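Long-range contacts in D-alanyl-D-alanine carboxypeptidase (Vibrio cholerae, PDB 5TR7), which probably trims the terminal D-alanine from peptidoglycan precursors as a penicillin-binding serine carboxypeptidase of the S11 family: residues K9-M14 against A23-D28; L128-S133 against A154-A159; L223-M228 against K242-G247. All blocks are in the same frame, centred on the assembly; numbering follows the deposited sequence.

Contact 1: residues K9-M14 against A23-D28; sequences KGYVLM and AEKEMD
Tyr11 lays its ring against the Glu24-Lys25 backbone and the CB of Lys25. This CB makes a CH-pi contact over the ring face, 3.8 Å from the centroid of Tyr11 and 28° off the normal. Over the same face stand Lys25 N, above the ring centre, and Glu24 C, displaced toward the rim. The two side chains cross at about a right angle, and Tyr11 CE1, across the ring from CE2, comes within 4.2 Å of Ala23 CB. CB of Tyr11 shares a sheet face with those of Lys25 and Ala23, and CG between backbone N and carbonyl carbon (chi1 63°) brings the ring nearer to strand 23-25.

Three backbone bonds hold this register. Tyr11 and Lys25 are a hydrogen-bonded pair, Tyr11 N giving to Lys25 O at 2.9 Å and Lys25 N to Tyr11 O at 2.9 Å; Leu13 N reaches Ala23 O, also at 2.9 Å. Between them lies the non-hydrogen-bonded pair Val12 and Glu24, where Glu24 CA makes a CA-H...O contact of 3.2 Å to Tyr11 O.

Past the strand end the chain bends, and Glu24 OE1 accepts the N-H of Met27 at 3.2 Å, meeting it nearly along the C-O axis. Lys25 extends so that NZ bonds to Ala8 O, while Glu26 turns its carboxylate to Thr29. The Tyr11 side is covered by Leu243 of helix 233-251, the Val12 side by Ala154 of helix 150-163. Lys9 and Gly10 together face Met228 in a classic beta bulge, and the whole is a beta hairpin at the margin of the five-stranded antiparallel sheet of this penicillin-binding domain.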
ATOM      1  N   LYS A   9      15.793  -7.126   4.836  1.00 52.32           N
ATOM      2  CA  LYS A   9      15.960  -6.886   6.271  1.00 64.17           C
ATOM      3  C   LYS A   9      14.839  -7.533   7.119  1.00 56.78           C
ATOM      4  O   LYS A   9      15.075  -7.966   8.240  1.00 62.60           O
ATOM      5  CB  LYS A   9      16.074  -5.399   6.496  1.00 74.77           C
ATOM      6  CG  LYS A   9      16.449  -4.954   7.907  1.00 86.17           C
ATOM      7  CD  LYS A   9      16.168  -3.467   8.033  1.00102.64           C
ATOM      8  CE  LYS A   9      16.459  -2.886   9.400  1.00105.52           C
ATOM      9  NZ  LYS A   9      15.949  -1.480   9.405  1.00111.01           N
ATOM     10  N   GLY A  10      13.642  -7.631   6.573  1.00 54.99           N
ATOM     11  CA  GLY A  10      12.538  -8.294   7.244  1.00 58.65           C
ATOM     12  C   GLY A  10      11.512  -8.813   6.241  1.00 52.33           C
ATOM     13  O   GLY A  10      11.338  -8.223   5.196  1.00 52.26           O
ATOM     14  N   TYR A  11      10.850  -9.916   6.537  1.00 52.50           N
ATOM     15  CA  TYR A  11       9.793 -10.377   5.656  1.00 54.48           C
ATOM     16  C   TYR A  11       8.832 -11.253   6.361  1.00 53.22           C
ATOM     17  O   TYR A  11       9.097 -11.733   7.473  1.00 54.05           O
ATOM     18  CB  TYR A  11      10.360 -11.136   4.452  1.00 55.56           C
ATOM     19  CG  TYR A  11      11.112 -12.426   4.789  1.00 61.12           C
ATOM     20  CD1 TYR A  11      10.439 -13.638   4.950  1.00 70.77           C
ATOM     21  CD2 TYR A  11      12.498 -12.443   4.916  1.00 63.10           C
ATOM     22  CE1 TYR A  11      11.129 -14.816   5.213  1.00 72.83           C
ATOM     23  CE2 TYR A  11      13.188 -13.613   5.178  1.00 65.01           C
ATOM     24  CZ  TYR A  11      12.492 -14.794   5.312  1.00 71.29           C
ATOM     25  OH  TYR A  11      13.161 -15.964   5.566  1.00 75.50           O
ATOM     26  N   VAL A  12       7.674 -11.395   5.721  1.00 54.31           N
ATOM     27  CA  VAL A  12       6.654 -12.310   6.189  1.00 51.98           C
ATOM     28  C   VAL A  12       5.926 -12.878   5.013  1.00 49.31           C
ATOM     29  O   VAL A  12       5.721 -12.191   4.022  1.00 58.06           O
ATOM     30  CB  VAL A  12       5.710 -11.724   7.240  1.00 62.44           C
ATOM     31  CG1 VAL A  12       4.979 -10.539   6.721  1.00 71.60           C
ATOM     32  CG2 VAL A  12       4.697 -12.781   7.653  1.00 67.79           C
ATOM     33  N   LEU A  13       5.563 -14.140   5.097  1.00 51.64           N
ATOM     34  CA  LEU A  13       4.809 -14.778   4.058  1.00 49.60           C
ATOM     35  C   LEU A  13       3.622 -15.333   4.767  1.00 51.08           C
ATOM     36  O   LEU A  13       3.767 -16.063   5.692  1.00 57.97           O
ATOM     37  CB  LEU A  13       5.609 -15.884   3.419  1.00 55.14           C
ATOM     38  CG  LEU A  13       4.856 -16.784   2.466  1.00 61.17           C
ATOM     39  CD1 LEU A  13       4.110 -15.975   1.450  1.00 67.73           C
ATOM     40  CD2 LEU A  13       5.795 -17.745   1.788  1.00 61.52           C
ATOM     41  N   MET A  14       2.439 -14.993   4.320  1.00 54.51           N
ATOM     42  CA  MET A  14       1.221 -15.410   4.985  1.00 54.88           C
ATOM     43  C   MET A  14       0.227 -16.029   4.059  1.00 49.79           C
ATOM     44  O   MET A  14       0.028 -15.558   2.943  1.00 59.63           O
ATOM     45  CB  MET A  14       0.598 -14.171   5.636  1.00 52.81           C
ATOM     46  CG  MET A  14      -0.776 -14.355   6.246  1.00 68.13           C
ATOM     47  SD  MET A  14      -1.456 -12.819   6.882  1.00 64.92           S
ATOM     48  CE  MET A  14      -0.560 -12.697   8.423  1.00 68.05           C
ATOM     49  N   ALA A  23       6.558 -18.300   6.686  1.00 61.28           N
ATOM     50  CA  ALA A  23       7.974 -17.993   6.888  1.00 62.77           C
ATOM     51  C   ALA A  23       8.050 -16.539   7.297  1.00 60.92           C
ATOM     52  O   ALA A  23       7.165 -15.743   6.956  1.00 60.81           O
ATOM     53  CB  ALA A  23       8.762 -18.235   5.608  1.00 67.59           C
ATOM     54  N   GLU A  24       9.138 -16.172   7.949  1.00 61.71           N
ATOM     55  CA  GLU A  24       9.320 -14.798   8.384  1.00 64.46           C
ATOM     56  C   GLU A  24      10.699 -14.521   8.899  1.00 59.77           C
ATOM     57  O   GLU A  24      11.387 -15.428   9.297  1.00 63.33           O
ATOM     58  CB  GLU A  24       8.318 -14.474   9.521  1.00 65.50           C
ATOM     59  CG  GLU A  24       8.509 -15.207  10.842  1.00 66.60           C
ATOM     60  CD  GLU A  24       9.630 -14.647  11.754  1.00 70.87           C
ATOM     61  OE1 GLU A  24      10.059 -13.457  11.673  1.00 70.86           O
ATOM     62  OE2 GLU A  24      10.058 -15.410  12.628  1.00 82.50           O
ATOM     63  N   LYS A  25      11.039 -13.241   8.938  1.00 61.01           N
ATOM     64  CA  LYS A  25      12.272 -12.748   9.503  1.00 61.18           C
ATOM     65  C   LYS A  25      11.957 -11.357  10.043  1.00 63.87           C
ATOM     66  O   LYS A  25      11.321 -10.538   9.355  1.00 56.56           O
ATOM     67  CB  LYS A  25      13.303 -12.667   8.419  1.00 63.65           C
ATOM     68  CG  LYS A  25      14.674 -12.312   8.910  1.00 65.22           C
ATOM     69  CD  LYS A  25      15.509 -11.864   7.721  1.00 72.96           C
ATOM     70  CE  LYS A  25      16.837 -11.328   8.219  1.00 81.50           C
ATOM     71  NZ  LYS A  25      17.594 -10.810   7.065  1.00 82.51           N
ATOM     72  N   GLU A  26      12.284 -11.111  11.308  1.00 62.58           N
ATOM     73  CA  GLU A  26      12.034  -9.798  11.908  1.00 65.21           C
ATOM     74  C   GLU A  26      10.588  -9.340  11.716  1.00 58.84           C
ATOM     75  O   GLU A  26      10.294  -8.161  11.565  1.00 64.80           O
ATOM     76  CB  GLU A  26      13.008  -8.757  11.294  1.00 61.33           C
ATOM     77  CG  GLU A  26      14.461  -9.099  11.523  1.00 66.07           C
ATOM     78  CD  GLU A  26      14.858  -8.989  12.975  1.00 70.88           C
ATOM     79  OE1 GLU A  26      14.668  -7.945  13.594  1.00 82.09           O
ATOM     80  OE2 GLU A  26      15.392  -9.952  13.502  1.00 70.31           O
ATOM     81  N   MET A  27       9.705 -10.318  11.731  1.00 61.40           N
ATOM     82  CA  MET A  27       8.283 -10.148  11.485  1.00 63.66           C
ATOM     83  C   MET A  27       7.596  -9.038  12.322  1.00 65.53           C
ATOM     84  O   MET A  27       6.723  -8.307  11.821  1.00 60.44           O
ATOM     85  CB  MET A  27       7.661 -11.487  11.852  1.00 71.82           C
ATOM     86  CG  MET A  27       6.179 -11.588  11.659  1.00 77.30           C
ATOM     87  SD  MET A  27       5.538 -13.227  11.974  1.00 75.07           S
ATOM     88  CE  MET A  27       5.501 -13.265  13.754  1.00 78.15           C
ATOM     89  N   ASP A  28       7.976  -8.973  13.594  1.00 65.25           N
ATOM     90  CA  ASP A  28       7.381  -8.020  14.499  1.00 68.33           C
ATOM     91  C   ASP A  28       8.340  -6.905  14.869  1.00 74.95           C
ATOM     92  O   ASP A  28       8.087  -6.189  15.844  1.00 68.87           O
ATOM     93  CB  ASP A  28       6.856  -8.721  15.765  1.00 69.81           C
ATOM     94  CG  ASP A  28       5.743  -9.679  15.468  1.00 69.77           C
ATOM     95  OD1 ASP A  28       4.819  -9.346  14.708  1.00 74.12           O
ATOM     96  OD2 ASP A  28       5.793 -10.808  15.985  1.00 79.25           O
TER

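Contact 2: residues L128-S133 against A154-A159; sequences LGMKNS and ALLGQA
Gly129 and Met130 carry the chain past Leu155 without forming a strand or helix, the CA atoms of Met130 and Leu155 standing 7.1 Å apart. Gly129 closes helix 114-127 as a Schellman motif, taking up a positive phi (85°) that glycine adopts readily. Met130 follows as the centre of an inverse gamma turn, with a weak bond from Lys131 N back to Gly129 O, and a type I turn then runs from Met130 to Ser133. Leu128 and Met130 pack on helix 150-163 through apolar side chains.

Leu128 comes down on the helix with both methyl branches. Its CD2 lies 3.8 Å from Ala159 CB, and CD1 touches the same methyl as well as Leu156 CD1, which it meets at 4.1 Å; the two leucine side chains cross obliquely. CG of Leu128 sits anti to its carbonyl carbon (chi1 -67°), on a residue whose CB already points at the helix.

Met130 sets out along the side of the contact, and the bend at chi3 (62°) swings its CE in toward Leu156, with CE 4.0 Å from Leu156 CB. The SD of Met130 is equally near, 4.0 Å from the same Leu156 CB, so the thioether and its methyl both rest on that carbon.

Helix 37-50 closes the group, Met40 touching both Met130 and Leu156 while Tyr43 meets Leu128. Farther along the turn, Asp152 OD2 accepts a bond from the backbone N of Asn132 and also pairs with Ser133 OG, which ties the turn to the early part of helix 150-163. On the loop side of Leu155, its CD1 presses on the gamma-turn carbonyl, 3.3 Å from Gly129 O.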
ATOM      1  N   LEU A 128      -8.001  -3.945  13.040  1.00 57.91           N
ATOM      2  CA  LEU A 128      -7.467  -4.989  12.199  1.00 54.70           C
ATOM      3  C   LEU A 128      -6.406  -5.821  12.941  1.00 58.46           C
ATOM      4  O   LEU A 128      -5.941  -6.761  12.364  1.00 60.35           O
ATOM      5  CB  LEU A 128      -6.848  -4.429  10.944  1.00 56.65           C
ATOM      6  CG  LEU A 128      -7.787  -3.756   9.929  1.00 59.55           C
ATOM      7  CD1 LEU A 128      -7.048  -3.086   8.792  1.00 56.82           C
ATOM      8  CD2 LEU A 128      -8.875  -4.676   9.405  1.00 55.48           C
ATOM      9  N   GLY A 129      -6.011  -5.497  14.187  1.00 60.23           N
ATOM     10  CA  GLY A 129      -4.971  -6.303  14.866  1.00 63.15           C
ATOM     11  C   GLY A 129      -3.518  -5.903  14.544  1.00 58.15           C
ATOM     12  O   GLY A 129      -2.571  -6.622  14.792  1.00 60.38           O
ATOM     13  N   MET A 130      -3.354  -4.693  14.046  1.00 57.20           N
ATOM     14  CA  MET A 130      -2.031  -4.129  13.774  1.00 60.31           C
ATOM     15  C   MET A 130      -1.562  -3.459  15.093  1.00 63.04           C
ATOM     16  O   MET A 130      -1.396  -2.256  15.168  1.00 58.42           O
ATOM     17  CB  MET A 130      -2.122  -3.121  12.625  1.00 59.19           C
ATOM     18  CG  MET A 130      -2.704  -3.754  11.344  1.00 57.49           C
ATOM     19  SD  MET A 130      -2.991  -2.543  10.083  1.00 62.91           S
ATOM     20  CE  MET A 130      -1.370  -1.876   9.707  1.00 52.85           C
ATOM     21  N   LYS A 131      -1.261  -4.266  16.082  1.00 68.01           N
ATOM     22  CA  LYS A 131      -0.873  -3.781  17.410  1.00 70.88           C
ATOM     23  C   LYS A 131       0.503  -3.121  17.488  1.00 67.94           C
ATOM     24  O   LYS A 131       0.795  -2.490  18.474  1.00 68.30           O
ATOM     25  CB  LYS A 131      -0.969  -4.945  18.380  1.00 76.76           C
ATOM     26  CG  LYS A 131      -2.288  -5.709  18.241  1.00 84.66           C
ATOM     27  CD  LYS A 131      -2.512  -6.635  19.412  1.00 91.17           C
ATOM     28  CE  LYS A 131      -1.433  -7.707  19.458  1.00 98.92           C
ATOM     29  NZ  LYS A 131      -1.651  -8.671  20.583  1.00109.99           N
ATOM     30  N   ASN A 132       1.325  -3.240  16.439  1.00 68.90           N
ATOM     31  CA  ASN A 132       2.629  -2.601  16.423  1.00 67.34           C
ATOM     32  C   ASN A 132       2.756  -1.579  15.300  1.00 67.05           C
ATOM     33  O   ASN A 132       3.813  -1.390  14.718  1.00 70.66           O
ATOM     34  CB  ASN A 132       3.709  -3.669  16.328  1.00 68.83           C
ATOM     35  CG  ASN A 132       3.873  -4.464  17.610  1.00 66.54           C
ATOM     36  OD1 ASN A 132       3.697  -3.983  18.714  1.00 66.72           O
ATOM     37  ND2 ASN A 132       4.303  -5.674  17.448  1.00 69.34           N
ATOM     38  N   SER A 133       1.662  -0.894  15.029  1.00 64.54           N
ATOM     39  CA  SER A 133       1.635   0.119  14.011  1.00 63.77           C
ATOM     40  C   SER A 133       1.046   1.421  14.509  1.00 61.18           C
ATOM     41  O   SER A 133       0.152   1.407  15.333  1.00 63.72           O
ATOM     42  CB  SER A 133       0.807  -0.380  12.817  1.00 59.07           C
ATOM     43  OG  SER A 133       1.383  -1.565  12.252  1.00 61.73           O
ATOM     44  N   ALA A 154       1.309  -7.181   6.492  1.00 47.27           N
ATOM     45  CA  ALA A 154       0.686  -8.320   5.874  1.00 45.60           C
ATOM     46  C   ALA A 154      -0.801  -8.358   6.204  1.00 57.79           C
ATOM     47  O   ALA A 154      -1.644  -8.663   5.335  1.00 52.68           O
ATOM     48  CB  ALA A 154       1.318  -9.582   6.393  1.00 46.45           C
ATOM     49  N   LEU A 155      -1.123  -8.108   7.483  1.00 52.57           N
ATOM     50  CA  LEU A 155      -2.526  -8.072   7.900  1.00 59.62           C
ATOM     51  C   LEU A 155      -3.227  -7.004   7.089  1.00 53.43           C
ATOM     52  O   LEU A 155      -4.307  -7.210   6.636  1.00 52.89           O
ATOM     53  CB  LEU A 155      -2.668  -7.727   9.404  1.00 55.84           C
ATOM     54  CG  LEU A 155      -2.294  -8.765  10.451  1.00 62.46           C
ATOM     55  CD1 LEU A 155      -2.290  -8.195  11.901  1.00 73.22           C
ATOM     56  CD2 LEU A 155      -3.186  -9.982  10.356  1.00 61.34           C
ATOM     57  N   LEU A 156      -2.556  -5.884   6.832  1.00 51.52           N
ATOM     58  CA  LEU A 156      -3.188  -4.803   6.110  1.00 58.74           C
ATOM     59  C   LEU A 156      -3.467  -5.174   4.664  1.00 53.61           C
ATOM     60  O   LEU A 156      -4.526  -4.856   4.123  1.00 46.03           O
ATOM     61  CB  LEU A 156      -2.372  -3.516   6.212  1.00 54.70           C
ATOM     62  CG  LEU A 156      -2.897  -2.268   5.532  1.00 51.50           C
ATOM     63  CD1 LEU A 156      -4.233  -1.891   6.086  1.00 59.69           C
ATOM     64  CD2 LEU A 156      -1.965  -1.115   5.681  1.00 53.83           C
ATOM     65  N   GLY A 157      -2.485  -5.785   4.041  1.00 57.02           N
ATOM     66  CA  GLY A 157      -2.649  -6.232   2.641  1.00 54.67           C
ATOM     67  C   GLY A 157      -3.813  -7.227   2.574  1.00 51.90           C
ATOM     68  O   GLY A 157      -4.651  -7.158   1.679  1.00 51.12           O
ATOM     69  N   GLN A 158      -3.828  -8.187   3.509  1.00 46.37           N
ATOM     70  CA  GLN A 158      -4.873  -9.194   3.579  1.00 51.87           C
ATOM     71  C   GLN A 158      -6.250  -8.527   3.750  1.00 57.96           C
ATOM     72  O   GLN A 158      -7.224  -8.912   3.089  1.00 50.73           O
ATOM     73  CB  GLN A 158      -4.613 -10.147   4.772  1.00 50.73           C
ATOM     74  CG  GLN A 158      -5.697 -11.197   5.020  1.00 51.21           C
ATOM     75  CD  GLN A 158      -5.545 -11.950   6.330  1.00 55.82           C
ATOM     76  OE1 GLN A 158      -5.273 -11.393   7.370  1.00 57.34           O
ATOM     77  NE2 GLN A 158      -5.631 -13.248   6.243  1.00 55.41           N
ATOM     78  N   ALA A 159      -6.324  -7.547   4.646  1.00 55.94           N
ATOM     79  CA  ALA A 159      -7.590  -6.827   4.897  1.00 59.27           C
ATOM     80  C   ALA A 159      -8.086  -6.067   3.690  1.00 55.83           C
ATOM     81  O   ALA A 159      -9.304  -5.914   3.517  1.00 54.41           O
ATOM     82  CB  ALA A 159      -7.420  -5.851   6.058  1.00 58.66           C
TER

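Contact 3: residues L223-M228 against K242-G247; sequences LVAVVM and KLLSYG
Leu223 CD1 approaches the flat peptide carbonyl of Leu244 from the oxygen side, close to the peptide plane; no aromatic ring takes part between the two segments. This methyl of Leu223 lies 3.3 Å from Leu244 O and also 3.7 Å from Gly247 CA. Gly247, with no side chain, lets Leu223 CD1 lie directly against its CA.

The remaining contact is methyl on methyl. Leu244 CD2 sits over two alternate strand residues, 3.9 Å from Leu223 CB and 3.9 Å from Ala225 CB. Its CB bond runs along the side of the contact, and CG anti to the carbonyl carbon (chi1 -70°) starts the turn of the chain inward. One helix position earlier, Leu243 CD2 meets Val227 CG2 at 3.7 Å, the two side chains sliding past each other in opposite directions; Leu243 CD2 also lies 4.2 Å from Ala225 CB.

Leu223, Ala225 and Val227 thus form the strand face under the helix; the axes of segments 223-228 and 242-247 make an angle of 149° and approach to 8.8 Å. Leu243 also reaches Tyr11 and Leu13 on strand 10-15, and Leu244 touches Ser214 on strand 209-218, so helix 233-251 spans three sheet strands, while Val226 on the reverse face packs against Ala154 of helix 150-163.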
ATOM      1  N   LEU A 223      -1.668 -16.097  -1.466  1.00 48.47           N
ATOM      2  CA  LEU A 223      -0.660 -15.741  -0.493  1.00 49.84           C
ATOM      3  C   LEU A 223      -0.481 -14.269  -0.437  1.00 46.29           C
ATOM      4  O   LEU A 223      -0.718 -13.600  -1.411  1.00 47.28           O
ATOM      5  CB  LEU A 223       0.682 -16.334  -0.877  1.00 53.85           C
ATOM      6  CG  LEU A 223       0.768 -17.855  -1.024  1.00 56.45           C
ATOM      7  CD1 LEU A 223       2.092 -18.224  -1.749  1.00 56.86           C
ATOM      8  CD2 LEU A 223       0.668 -18.511   0.364  1.00 53.41           C
ATOM      9  N   VAL A 224      -0.058 -13.780   0.727  1.00 55.28           N
ATOM     10  CA  VAL A 224       0.305 -12.384   0.912  1.00 50.82           C
ATOM     11  C   VAL A 224       1.758 -12.411   1.388  1.00 52.87           C
ATOM     12  O   VAL A 224       2.081 -13.127   2.331  1.00 59.79           O
ATOM     13  CB  VAL A 224      -0.568 -11.700   1.946  1.00 52.68           C
ATOM     14  CG1 VAL A 224      -0.077 -10.285   2.174  1.00 61.37           C
ATOM     15  CG2 VAL A 224      -1.993 -11.641   1.455  1.00 58.18           C
ATOM     16  N   ALA A 225       2.620 -11.661   0.732  1.00 46.67           N
ATOM     17  CA  ALA A 225       4.031 -11.548   1.128  1.00 47.44           C
ATOM     18  C   ALA A 225       4.462 -10.107   1.321  1.00 48.23           C
ATOM     19  O   ALA A 225       3.937  -9.179   0.686  1.00 45.53           O
ATOM     20  CB  ALA A 225       4.936 -12.186   0.086  1.00 49.80           C
ATOM     21  N   VAL A 226       5.312  -9.910   2.311  1.00 46.47           N
ATOM     22  CA  VAL A 226       5.847  -8.583   2.572  1.00 53.20           C
ATOM     23  C   VAL A 226       7.368  -8.736   2.618  1.00 51.23           C
ATOM     24  O   VAL A 226       7.899  -9.627   3.304  1.00 55.19           O
ATOM     25  CB  VAL A 226       5.372  -8.065   3.945  1.00 51.32           C
ATOM     26  CG1 VAL A 226       5.964  -6.716   4.237  1.00 57.18           C
ATOM     27  CG2 VAL A 226       3.869  -8.036   3.989  1.00 51.40           C
ATOM     28  N   VAL A 227       8.057  -7.891   1.874  1.00 51.46           N
ATOM     29  CA  VAL A 227       9.552  -7.908   1.853  1.00 52.31           C
ATOM     30  C   VAL A 227       9.981  -6.485   2.124  1.00 48.10           C
ATOM     31  O   VAL A 227       9.521  -5.575   1.493  1.00 48.77           O
ATOM     32  CB  VAL A 227      10.079  -8.486   0.521  1.00 53.59           C
ATOM     33  CG1 VAL A 227      11.573  -8.450   0.445  1.00 60.67           C
ATOM     34  CG2 VAL A 227       9.647  -9.946   0.419  1.00 56.55           C
ATOM     35  N   MET A 228      10.819  -6.302   3.126  1.00 54.18           N
ATOM     36  CA  MET A 228      11.278  -4.959   3.499  1.00 57.76           C
ATOM     37  C   MET A 228      12.763  -4.859   3.465  1.00 50.68           C
ATOM     38  O   MET A 228      13.446  -5.722   3.968  1.00 56.73           O
ATOM     39  CB  MET A 228      10.848  -4.616   4.942  1.00 56.74           C
ATOM     40  CG  MET A 228       9.362  -4.831   5.164  1.00 62.69           C
ATOM     41  SD  MET A 228       8.289  -3.688   4.271  1.00 65.54           S
ATOM     42  CE  MET A 228       8.603  -2.248   5.380  1.00 64.92           C
ATOM     43  N   LYS A 242      10.474 -15.369  -5.053  1.00 52.46           N
ATOM     44  CA  LYS A 242      10.967 -16.588  -4.379  1.00 57.12           C
ATOM     45  C   LYS A 242      10.077 -16.881  -3.200  1.00 55.64           C
ATOM     46  O   LYS A 242       9.668 -18.001  -3.002  1.00 63.93           O
ATOM     47  CB  LYS A 242      12.379 -16.482  -3.802  1.00 62.41           C
ATOM     48  CG  LYS A 242      13.493 -16.448  -4.788  1.00 74.86           C
ATOM     49  CD  LYS A 242      14.820 -16.030  -4.132  1.00 78.66           C
ATOM     50  CE  LYS A 242      15.813 -15.806  -5.263  1.00 82.39           C
ATOM     51  NZ  LYS A 242      16.966 -14.960  -4.853  1.00 86.12           N
ATOM     52  N   LEU A 243       9.817 -15.872  -2.410  1.00 50.82           N
ATOM     53  CA  LEU A 243       9.008 -16.048  -1.248  1.00 53.33           C
ATOM     54  C   LEU A 243       7.686 -16.625  -1.634  1.00 52.98           C
ATOM     55  O   LEU A 243       7.251 -17.559  -1.050  1.00 57.34           O
ATOM     56  CB  LEU A 243       8.836 -14.726  -0.541  1.00 53.91           C
ATOM     57  CG  LEU A 243       8.509 -14.756   0.928  1.00 63.31           C
ATOM     58  CD1 LEU A 243       9.305 -15.793   1.674  1.00 63.36           C
ATOM     59  CD2 LEU A 243       8.711 -13.391   1.522  1.00 67.76           C
ATOM     60  N   LEU A 244       7.057 -16.069  -2.647  1.00 56.88           N
ATOM     61  CA  LEU A 244       5.740 -16.544  -3.087  1.00 55.16           C
ATOM     62  C   LEU A 244       5.793 -17.967  -3.648  1.00 56.84           C
ATOM     63  O   LEU A 244       4.925 -18.779  -3.310  1.00 55.96           O
ATOM     64  CB  LEU A 244       5.109 -15.597  -4.113  1.00 56.67           C
ATOM     65  CG  LEU A 244       4.645 -14.243  -3.599  1.00 58.92           C
ATOM     66  CD1 LEU A 244       4.442 -13.267  -4.755  1.00 57.71           C
ATOM     67  CD2 LEU A 244       3.381 -14.332  -2.783  1.00 55.14           C
ATOM     68  N   SER A 245       6.765 -18.286  -4.507  1.00 52.62           N
ATOM     69  CA  SER A 245       6.863 -19.647  -5.065  1.00 52.07           C
ATOM     70  C   SER A 245       7.018 -20.674  -3.973  1.00 54.45           C
ATOM     71  O   SER A 245       6.444 -21.753  -4.057  1.00 60.96           O
ATOM     72  CB  SER A 245       8.046 -19.813  -6.009  1.00 53.67           C
ATOM     73  OG  SER A 245       7.919 -18.872  -7.012  1.00 56.05           O
ATOM     74  N   TYR A 246       7.817 -20.353  -2.967  1.00 55.70           N
ATOM     75  CA  TYR A 246       7.981 -21.254  -1.854  1.00 59.47           C
ATOM     76  C   TYR A 246       6.610 -21.519  -1.192  1.00 55.60           C
ATOM     77  O   TYR A 246       6.262 -22.624  -0.889  1.00 62.89           O
ATOM     78  CB  TYR A 246       8.954 -20.642  -0.830  1.00 63.58           C
ATOM     79  CG  TYR A 246       8.943 -21.341   0.497  1.00 61.82           C
ATOM     80  CD1 TYR A 246       9.621 -22.575   0.672  1.00 68.96           C
ATOM     81  CD2 TYR A 246       8.284 -20.804   1.557  1.00 66.37           C
ATOM     82  CE1 TYR A 246       9.606 -23.262   1.895  1.00 67.49           C
ATOM     83  CE2 TYR A 246       8.289 -21.437   2.814  1.00 69.86           C
ATOM     84  CZ  TYR A 246       8.911 -22.670   2.968  1.00 71.00           C
ATOM     85  OH  TYR A 246       8.849 -23.246   4.207  1.00 67.72           O
ATOM     86  N   GLY A 247       5.815 -20.504  -1.021  1.00 50.43           N
ATOM     87  CA  GLY A 247       4.505 -20.686  -0.371  1.00 56.94           C
ATOM     88  C   GLY A 247       3.604 -21.594  -1.208  1.00 58.94           C
ATOM     89  O   GLY A 247       2.873 -22.408  -0.657  1.00 57.19           O
TER

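In the fold
Contacts 1 and 3 share the five-stranded sheet: strands 10-15 and 221-230 are neighbours, probably hydrogen-bonded from Met14 N to Val224 O at 2.7 Å, and the two centres lie 9 Å apart. Contact 2 sits across the sheet from the helix of contact 3, 13 Å from contact 1 and 16 Å from contact 3 between centres. Helix 150-163 joins all three, Ala154 CB lying 3.8 Å from Val12 CG1 and Ala154 N 3.7 Å from Val226 CG2. Contact 2 is nearest the predicted active site: the side chain of Leu156 is about 8 Å from those of Lys38, the predicted proton acceptor, and Lys201, a predicted substrate-binding residue; that of Val226 is about 9 Å from that of Lys201.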